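Local coordinates for protein peroxiredoxin 5 (Alvinella pompejana, PDB 2XHF) that is classed as an antioxidant peroxiredoxin of the thioredoxin fold, a family that reduces peroxides, although the family's usual peroxidatic thiol appears to be replaced here, at residues A[67-70]-A[71-75]; A[90-93]-A[94-98]; A[114-118]-A[119-123]. All coordinates share one frame; numbering follows the deposited sequence.

Contact 1: residues A[67-70]-A[71-75]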
loop_
_atom_site.group_PDB
_atom_site.type_symbol
_atom_site.label_atom_id
_atom_site.label_comp_id
_atom_site.label_asym_id
_atom_site.label_seq_id
_atom_site.Cartn_x
_atom_site.Cartn_y
_atom_site.Cartn_z
ATOM N N SER A 67 -15.728 2.243 -18.768
ATOM C CA SER A 67 -16.313 2.368 -20.108
ATOM C C SER A 67 -17.844 2.280 -20.048
ATOM O O SER A 67 -18.531 2.877 -20.877
ATOM C CB SER A 67 -15.743 1.314 -21.056
ATOM O OG SER A 67 -16.302 0.035 -20.812
ATOM N N LEU A 68 -18.360 1.559 -19.052
ATOM C CA LEU A 68 -19.796 1.357 -18.900
ATOM C C LEU A 68 -20.466 2.334 -17.947
ATOM O O LEU A 68 -21.640 2.182 -17.639
ATOM C CB LEU A 68 -20.067 -0.082 -18.457
ATOM C CG LEU A 68 -19.734 -1.124 -19.519
ATOM C CD1 LEU A 68 -19.841 -2.513 -18.930
ATOM C CD2 LEU A 68 -20.661 -0.966 -20.718
ATOM N N TYR A 69 -19.725 3.333 -17.484
ATOM C CA TYR A 69 -20.257 4.260 -16.492
ATOM C C TYR A 69 -21.626 4.850 -16.861
ATOM O O TYR A 69 -22.539 4.838 -16.053
ATOM C CB TYR A 69 -19.262 5.385 -16.242
ATOM C CG TYR A 69 -19.760 6.419 -15.259
ATOM C CD1 TYR A 69 -19.721 6.187 -13.895
ATOM C CD2 TYR A 69 -20.293 7.608 -15.701
ATOM C CE1 TYR A 69 -20.206 7.122 -13.001
ATOM C CE2 TYR A 69 -20.776 8.558 -14.819
ATOM C CZ TYR A 69 -20.720 8.318 -13.480
ATOM O OH TYR A 69 -21.199 9.279 -12.630
ATOM N N ASP A 70 -21.779 5.350 -18.074
ATOM C CA ASP A 70 -23.062 5.953 -18.450
ATOM C C ASP A 70 -24.193 4.908 -18.552
ATOM O O ASP A 70 -25.343 5.207 -18.262
ATOM C CB ASP A 70 -22.928 6.772 -19.736
ATOM C CG ASP A 70 -22.171 8.090 -19.524
ATOM O OD1 ASP A 70 -22.427 8.803 -18.518
ATOM O OD2 ASP A 70 -21.306 8.399 -20.377
ATOM N N LYS A 71 -23.864 3.668 -18.896
ATOM C CA LYS A 71 -24.854 2.593 -18.874
ATOM C C LYS A 71 -25.320 2.275 -17.457
ATOM O O LYS A 71 -26.509 2.075 -17.212
ATOM C CB LYS A 71 -24.285 1.324 -19.508
ATOM C CG LYS A 71 -23.936 1.466 -20.951
ATOM C CD LYS A 71 -25.155 1.787 -21.805
ATOM C CE LYS A 71 -26.132 0.615 -21.889
ATOM N NZ LYS A 71 -27.305 0.871 -22.798
ATOM N N PHE A 72 -24.385 2.227 -16.515
ATOM C CA PHE A 72 -24.728 2.010 -15.122
ATOM C C PHE A 72 -25.595 3.180 -14.646
ATOM O O PHE A 72 -26.634 2.995 -14.006
ATOM C CB PHE A 72 -23.458 1.934 -14.283
ATOM C CG PHE A 72 -22.573 0.738 -14.574
ATOM C CD1 PHE A 72 -23.095 -0.511 -14.861
ATOM C CD2 PHE A 72 -21.200 0.862 -14.501
ATOM C CE1 PHE A 72 -22.257 -1.595 -15.099
ATOM C CE2 PHE A 72 -20.373 -0.215 -14.737
ATOM C CZ PHE A 72 -20.906 -1.443 -15.032
ATOM N N LYS A 73 -25.169 4.387 -14.984
ATOM C CA LYS A 73 -25.869 5.588 -14.591
ATOM C C LYS A 73 -27.310 5.649 -15.135
ATOM O O LYS A 73 -28.202 6.080 -14.426
ATOM C CB LYS A 73 -25.043 6.824 -14.973
ATOM C CG LYS A 73 -25.712 8.135 -14.613
ATOM C CD LYS A 73 -24.747 9.292 -14.593
ATOM C CE LYS A 73 -24.069 9.534 -15.918
ATOM N NZ LYS A 73 -25.010 9.838 -17.018
ATOM N N GLU A 74 -27.547 5.144 -16.356
ATOM C CA GLU A 74 -28.892 5.087 -16.957
ATOM C C GLU A 74 -29.866 4.331 -16.073
ATOM O O GLU A 74 -31.055 4.623 -16.052
ATOM C CB GLU A 74 -28.874 4.345 -18.307
ATOM C CG GLU A 74 -28.451 5.129 -19.517
ATOM C CD GLU A 74 -28.477 4.279 -20.795
ATOM O OE1 GLU A 74 -28.628 3.037 -20.710
ATOM O OE2 GLU A 74 -28.336 4.858 -21.892
ATOM N N GLU A 75 -29.353 3.349 -15.351
ATOM C CA GLU A 75 -30.172 2.485 -14.507
ATOM C C GLU A 75 -30.169 2.854 -13.023
ATOM O O GLU A 75 -30.702 2.105 -12.204
ATOM C CB GLU A 75 -29.688 1.044 -14.644
ATOM C CG GLU A 75 -29.695 0.536 -16.067
ATOM C CD GLU A 75 -31.055 0.041 -16.492
ATOM O OE1 GLU A 75 -32.044 0.261 -15.746
ATOM O OE2 GLU A 75 -31.131 -0.578 -17.573
HETATM O O HOH W 1 -21.259 3.747 -20.711
HETATM O O HOH W 2 -26.440 7.758 -18.134
#

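Contact 2: residues A[90-93]-A[94-98]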
loop_
_atom_site.group_PDB
_atom_site.type_symbol
_atom_site.label_atom_id
_atom_site.label_comp_id
_atom_site.label_asym_id
_atom_site.label_seq_id
_atom_site.Cartn_x
_atom_site.Cartn_y
_atom_site.Cartn_z
ATOM N N VAL A 90 -2.351 4.843 0.089
ATOM C CA VAL A 90 -2.002 3.977 -1.010
ATOM C C VAL A 90 -3.216 3.810 -1.928
ATOM O O VAL A 90 -3.119 3.889 -3.143
ATOM C CB VAL A 90 -1.499 2.618 -0.495
ATOM C CG1 VAL A 90 -1.456 1.634 -1.639
ATOM C CG2 VAL A 90 -0.129 2.771 0.173
ATOM N N MET A 91 -4.377 3.566 -1.338
ATOM C CA MET A 91 -5.576 3.331 -2.144
ATOM C C MET A 91 -5.912 4.541 -3.017
ATOM O O MET A 91 -6.196 4.397 -4.185
ATOM C CB MET A 91 -6.750 2.992 -1.234
ATOM C CG MET A 91 -7.914 2.525 -2.002
ATOM S SD MET A 91 -7.691 0.833 -2.526
ATOM C CE MET A 91 -9.359 0.490 -3.196
ATOM N N ALA A 92 -5.840 5.737 -2.445
ATOM C CA ALA A 92 -6.185 6.942 -3.185
ATOM C C ALA A 92 -5.191 7.202 -4.316
ATOM O O ALA A 92 -5.581 7.599 -5.407
ATOM C CB ALA A 92 -6.261 8.145 -2.244
ATOM N N ALA A 93 -3.898 6.996 -4.048
ATOM C CA ALA A 93 -2.869 7.250 -5.054
ATOM C C ALA A 93 -3.094 6.286 -6.205
ATOM O O ALA A 93 -3.025 6.648 -7.360
ATOM C CB ALA A 93 -1.486 7.074 -4.476
ATOM N N TRP A 94 -3.348 5.035 -5.863
ATOM C CA TRP A 94 -3.620 4.028 -6.878
ATOM C C TRP A 94 -4.850 4.376 -7.727
ATOM O O TRP A 94 -4.833 4.302 -8.961
ATOM C CB TRP A 94 -3.803 2.663 -6.228
ATOM C CG TRP A 94 -4.154 1.583 -7.202
ATOM C CD1 TRP A 94 -3.357 1.076 -8.171
ATOM C CD2 TRP A 94 -5.399 0.912 -7.310
ATOM N NE1 TRP A 94 -4.013 0.084 -8.866
ATOM C CE2 TRP A 94 -5.288 -0.009 -8.370
ATOM C CE3 TRP A 94 -6.605 0.992 -6.611
ATOM C CZ2 TRP A 94 -6.321 -0.848 -8.736
ATOM C CZ3 TRP A 94 -7.639 0.166 -6.990
ATOM C CH2 TRP A 94 -7.485 -0.760 -8.037
ATOM N N GLY A 95 -5.929 4.769 -7.064
ATOM C CA GLY A 95 -7.170 5.121 -7.736
ATOM C C GLY A 95 -6.934 6.203 -8.770
ATOM O O GLY A 95 -7.494 6.140 -9.861
ATOM N N LYS A 96 -6.108 7.207 -8.449
ATOM C CA LYS A 96 -5.836 8.282 -9.408
ATOM C C LYS A 96 -5.129 7.771 -10.662
ATOM O O LYS A 96 -5.318 8.311 -11.739
ATOM C CB LYS A 96 -5.046 9.421 -8.767
ATOM C CG LYS A 96 -5.848 10.162 -7.739
ATOM C CD LYS A 96 -5.042 11.285 -7.116
ATOM C CE LYS A 96 -5.853 12.035 -6.072
ATOM N NZ LYS A 96 -6.268 11.160 -4.942
ATOM N N THR A 97 -4.341 6.709 -10.534
ATOM C CA THR A 97 -3.634 6.164 -11.689
ATOM C C THR A 97 -4.530 5.326 -12.597
ATOM O O THR A 97 -4.314 5.268 -13.817
ATOM C CB THR A 97 -2.409 5.296 -11.282
ATOM O OG1 THR A 97 -2.843 3.998 -10.833
ATOM C CG2 THR A 97 -1.560 6.013 -10.227
ATOM N N VAL A 98 -5.533 4.670 -12.015
ATOM C CA VAL A 98 -6.403 3.803 -12.795
ATOM C C VAL A 98 -7.738 4.471 -13.158
ATOM O O VAL A 98 -8.438 3.987 -14.036
ATOM C CB VAL A 98 -6.692 2.462 -12.090
ATOM C CG1 VAL A 98 -5.400 1.671 -11.897
ATOM C CG2 VAL A 98 -7.355 2.662 -10.746
HETATM O O HOH W 3 -8.149 8.516 -5.443
#

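Contact 3: residues A[114-118]-A[119-123]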
loop_
_atom_site.group_PDB
_atom_site.type_symbol
_atom_site.label_atom_id
_atom_site.label_comp_id
_atom_site.label_asym_id
_atom_site.label_seq_id
_atom_site.Cartn_x
_atom_site.Cartn_y
_atom_site.Cartn_z
ATOM N N PHE A 114 -14.218 -5.068 7.043
ATOM C CA PHE A 114 -15.348 -5.318 6.158
ATOM C C PHE A 114 -15.200 -6.675 5.495
ATOM O O PHE A 114 -16.147 -7.459 5.418
ATOM C CB PHE A 114 -15.488 -4.220 5.104
ATOM C CG PHE A 114 -16.678 -4.404 4.193
ATOM C CD1 PHE A 114 -17.941 -4.043 4.606
ATOM C CD2 PHE A 114 -16.528 -4.927 2.926
ATOM C CE1 PHE A 114 -19.034 -4.193 3.776
ATOM C CE2 PHE A 114 -17.604 -5.090 2.090
ATOM C CZ PHE A 114 -18.866 -4.716 2.504
ATOM N N THR A 115 -13.985 -6.942 5.033
ATOM C CA THR A 115 -13.666 -8.191 4.380
ATOM C C THR A 115 -13.917 -9.389 5.310
ATOM O O THR A 115 -14.525 -10.394 4.915
ATOM C CB THR A 115 -12.203 -8.142 3.915
ATOM O OG1 THR A 115 -12.067 -7.141 2.896
ATOM C CG2 THR A 115 -11.719 -9.491 3.374
ATOM N N ARG A 116 -13.490 -9.278 6.563
ATOM C CA ARG A 116 -13.735 -10.357 7.511
ATOM C C ARG A 116 -15.225 -10.510 7.789
ATOM O O ARG A 116 -15.722 -11.635 7.889
ATOM C CB ARG A 116 -12.978 -10.127 8.814
ATOM C CG ARG A 116 -11.521 -10.528 8.716
ATOM C CD ARG A 116 -10.825 -10.532 10.064
ATOM N NE ARG A 116 -10.920 -9.234 10.727
ATOM C CZ ARG A 116 -10.104 -8.207 10.510
ATOM N NH1 ARG A 116 -9.097 -8.320 9.650
ATOM N NH2 ARG A 116 -10.296 -7.064 11.160
ATOM N N ALA A 117 -15.944 -9.394 7.918
ATOM C CA ALA A 117 -17.357 -9.447 8.244
ATOM C C ALA A 117 -18.115 -10.080 7.085
ATOM O O ALA A 117 -19.082 -10.813 7.286
ATOM C CB ALA A 117 -17.873 -8.050 8.534
ATOM N N LEU A 118 -17.654 -9.816 5.872
ATOM C CA LEU A 118 -18.302 -10.326 4.677
ATOM C C LEU A 118 -17.929 -11.791 4.438
ATOM O O LEU A 118 -18.611 -12.505 3.698
ATOM C CB LEU A 118 -17.899 -9.461 3.468
ATOM C CG LEU A 118 -18.831 -9.498 2.256
ATOM C CD1 LEU A 118 -20.250 -9.018 2.595
ATOM C CD2 LEU A 118 -18.246 -8.679 1.127
ATOM N N GLY A 119 -16.840 -12.235 5.063
ATOM C CA GLY A 119 -16.363 -13.599 4.905
ATOM C C GLY A 119 -15.521 -13.829 3.651
ATOM O O GLY A 119 -15.463 -14.944 3.133
ATOM N N THR A 120 -14.859 -12.787 3.163
ATOM C CA THR A 120 -14.169 -12.865 1.881
ATOM C C THR A 120 -12.653 -12.741 2.042
ATOM O O THR A 120 -11.946 -12.326 1.127
ATOM C CB THR A 120 -14.666 -11.762 0.927
ATOM O OG1 THR A 120 -14.539 -10.491 1.565
ATOM C CG2 THR A 120 -16.136 -11.976 0.578
ATOM N N GLU A 121 -12.155 -13.091 3.216
ATOM C CA GLU A 121 -10.722 -13.106 3.454
ATOM C C GLU A 121 -9.985 -14.099 2.550
ATOM O O GLU A 121 -10.418 -15.241 2.341
ATOM C CB GLU A 121 -10.445 -13.430 4.919
ATOM C CG GLU A 121 -9.616 -12.399 5.631
ATOM C CD GLU A 121 -9.312 -12.799 7.059
ATOM O OE1 GLU A 121 -8.365 -12.240 7.645
ATOM O OE2 GLU A 121 -10.036 -13.661 7.597
ATOM N N LEU A 122 -8.842 -13.640 2.062
ATOM C CA LEU A 122 -7.912 -14.420 1.273
ATOM C C LEU A 122 -6.744 -14.778 2.179
ATOM O O LEU A 122 -6.317 -13.956 2.996
ATOM C CB LEU A 122 -7.422 -13.537 0.134
ATOM C CG LEU A 122 -6.784 -14.075 -1.125
ATOM C CD1 LEU A 122 -7.681 -15.079 -1.830
ATOM C CD2 LEU A 122 -6.535 -12.897 -2.026
ATOM N N ASP A 123 -6.229 -15.994 2.033
ATOM C CA ASP A 123 -5.047 -16.438 2.753
ATOM C C ASP A 123 -3.820 -15.937 1.987
ATOM O O ASP A 123 -3.225 -16.684 1.216
ATOM C CB ASP A 123 -5.040 -17.967 2.828
ATOM C CG ASP A 123 -3.956 -18.513 3.731
ATOM O OD1 ASP A 123 -3.133 -17.722 4.232
ATOM O OD2 ASP A 123 -3.919 -19.750 3.927
HETATM O O HOH W 4 -18.197 -15.672 2.438
#

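Contact 1: residues A[67-70]-A[71-75]
The backbone runs from Leu68 through the short helix 69-74, where Phe72 N, Lys73 N and Glu74 N donate in turn to Leu68 O, Tyr69 O and Asp70 O. Leu68 is the N-cap residue of this helix and also the place where the preceding helix 62-67 leaves helical geometry, so the segment forms a kink between two helices on the surface of the thioredoxin fold. Phe72 N meets Leu68 O at 3.0 Å with an N-H...O angle of 164°. That same carbonyl oxygen lies over one face of the Phe72 ring, and Leu68 CB sits above the ring too, offset toward its rim, in a CH-pi contact 4.0 Å from the centroid. Phe72 CG lies anti to its own carbonyl carbon (chi1 -66°), which swings the ring back along the helix to Leu68. The ring is buried, with Ile80 of strand 79-84 and Cys159, Leu160 and Ile163 of helix 156-165 around it; Cys159 probably corresponds to the resolving cysteine of related Prx5 enzymes.

Lys73 leaves the backbone with CG anti to its N, then bends twice near its end, and this curl brings it against both Tyr69 and Asp70. Its CE approaches the Tyr69 ring obliquely, 3.6 Å from CE2, while Lys73 NZ forms a salt bridge with Asp70 OD1 at 3.2 Å, its hydrogen bond weak. Lys103 makes a cation-pi contact with the same tyrosine. Within 71-75, Lys71 NZ and Glu74 OE1 form another salt bridge, 3.3 Å long, again with a weak hydrogen bond. A water ties the curled lysine back to the helix: it accepts from Lys73 NZ at 2.8 Å and donates to Asp70 O at 2.8 Å.

Contact 2: residues A[90-93]-A[94-98]
Met91 and Trp94 lie side by side on the inner face of helix 88-98 and meet through Met91 CE and Trp94 CZ3 at 4.2 Å. The sulfur makes an oblique Met-aromatic contact, with SD 5.3 Å from the centroid of the six-membered ring. Met91 reaches the indole because its chain turns at chi2 (77°). Over the centre of one indole face comes Val98 CG2, one turn further on. Straight helical bonds hold this spacing, Trp94 N to Val90 O at 3.0 Å and Gly95 N to Met91 O at 2.9 Å. The helix connects strands 79-84 and 105-108 in a beta-alpha-beta unit, and both side chains are buried against those strands at Cys82 and Met106. Phe54 of the same chain, in the loop with Ser58 at the probable peroxidatic-cysteine position of the family, stacks edge-to-face with Trp94. Thr97 OG1 donates to Trp94 O at 2.7 Å, in the carbonyl plane on a lone pair, and Val98 N donates to the same oxygen. On the exposed side a water donates to Ala92 O at 2.7 Å and accepts a weak bond from Lys96 NZ. Val90 packs on Ala53 and Ala93 on Phe54 of the second subunit.

Contact 3: residues A[114-118]-A[119-123]
Thr115 and Thr120 cross at about a right angle where helix 113-118 ends, the methyl CG2 of Thr115 lying 3.5 Å from Thr120 OG1. The crossing is set by a Schellman motif with Gly119, at positive phi (82°), as its C-prime residue. Thr120 N reaches back to Thr115 O at 3.0 Å and nearly straight, while Gly119 N makes a weaker bond to Arg116 O. The reversal of the chain carries Thr120 back against the last turn and places Glu121 alongside Arg116.

Thr120 has its two branches put to different uses. Its hydroxyl lies between the backbone N and the carbonyl carbon (chi1 54°), on the side of Thr115, and has Ser133 as a weak partner outside the turn. Its methyl CG2 is directed instead to Leu118, whose CD2 comes obliquely to 4.0 Å; both side chains also touch Tyr136 of strand 136-141. Thr115 CG2, anti to the backbone N, is the branch that faces Thr120, while OG1 bonds to Asp109.

Arg116 and Glu121 cross obliquely, and the contact is made by the aliphatic part of the arginine: Arg116 CG is 3.6 Å from Glu121 CD. The guanidinium and carboxylate planes are turned 69° apart. Glu121 OE1 lies at the guanidinium edge, near its plane, yet is still 4.5 Å from Arg116 NH1, too far for a salt bridge. Each group has a partner elsewhere, NH1 at His111 O and OE1 at Asn131 ND2. The attraction between the two charges is therefore probably only a modest supplement, and the turn is probably held more by its backbone bonds and by the polar partners of these side chains in the neighbouring loops.

The three contacts lie at separate places around the central sheet of the thioredoxin fold. Contacts 1 and 2, with centres about 22 Å apart and nearest atoms about 9 Å apart, both pack on strand 79-84. Contact 2 is the one that borders the probable active-site loop: Trp94 packs on Ala53, Phe54 and Ser58, in the stretch that appears to match the family's peroxidatic-cysteine motif, with Ser58 at the cysteine position. Phe72 of contact 1 touches Cys159, probably the counterpart of the resolving cysteine in Prx5 relatives. Contact 3 lies about 28 Å from contact 1 between centres, on the opposite side of the chain's centre. Of the three, only contact 2 reaches the second subunit.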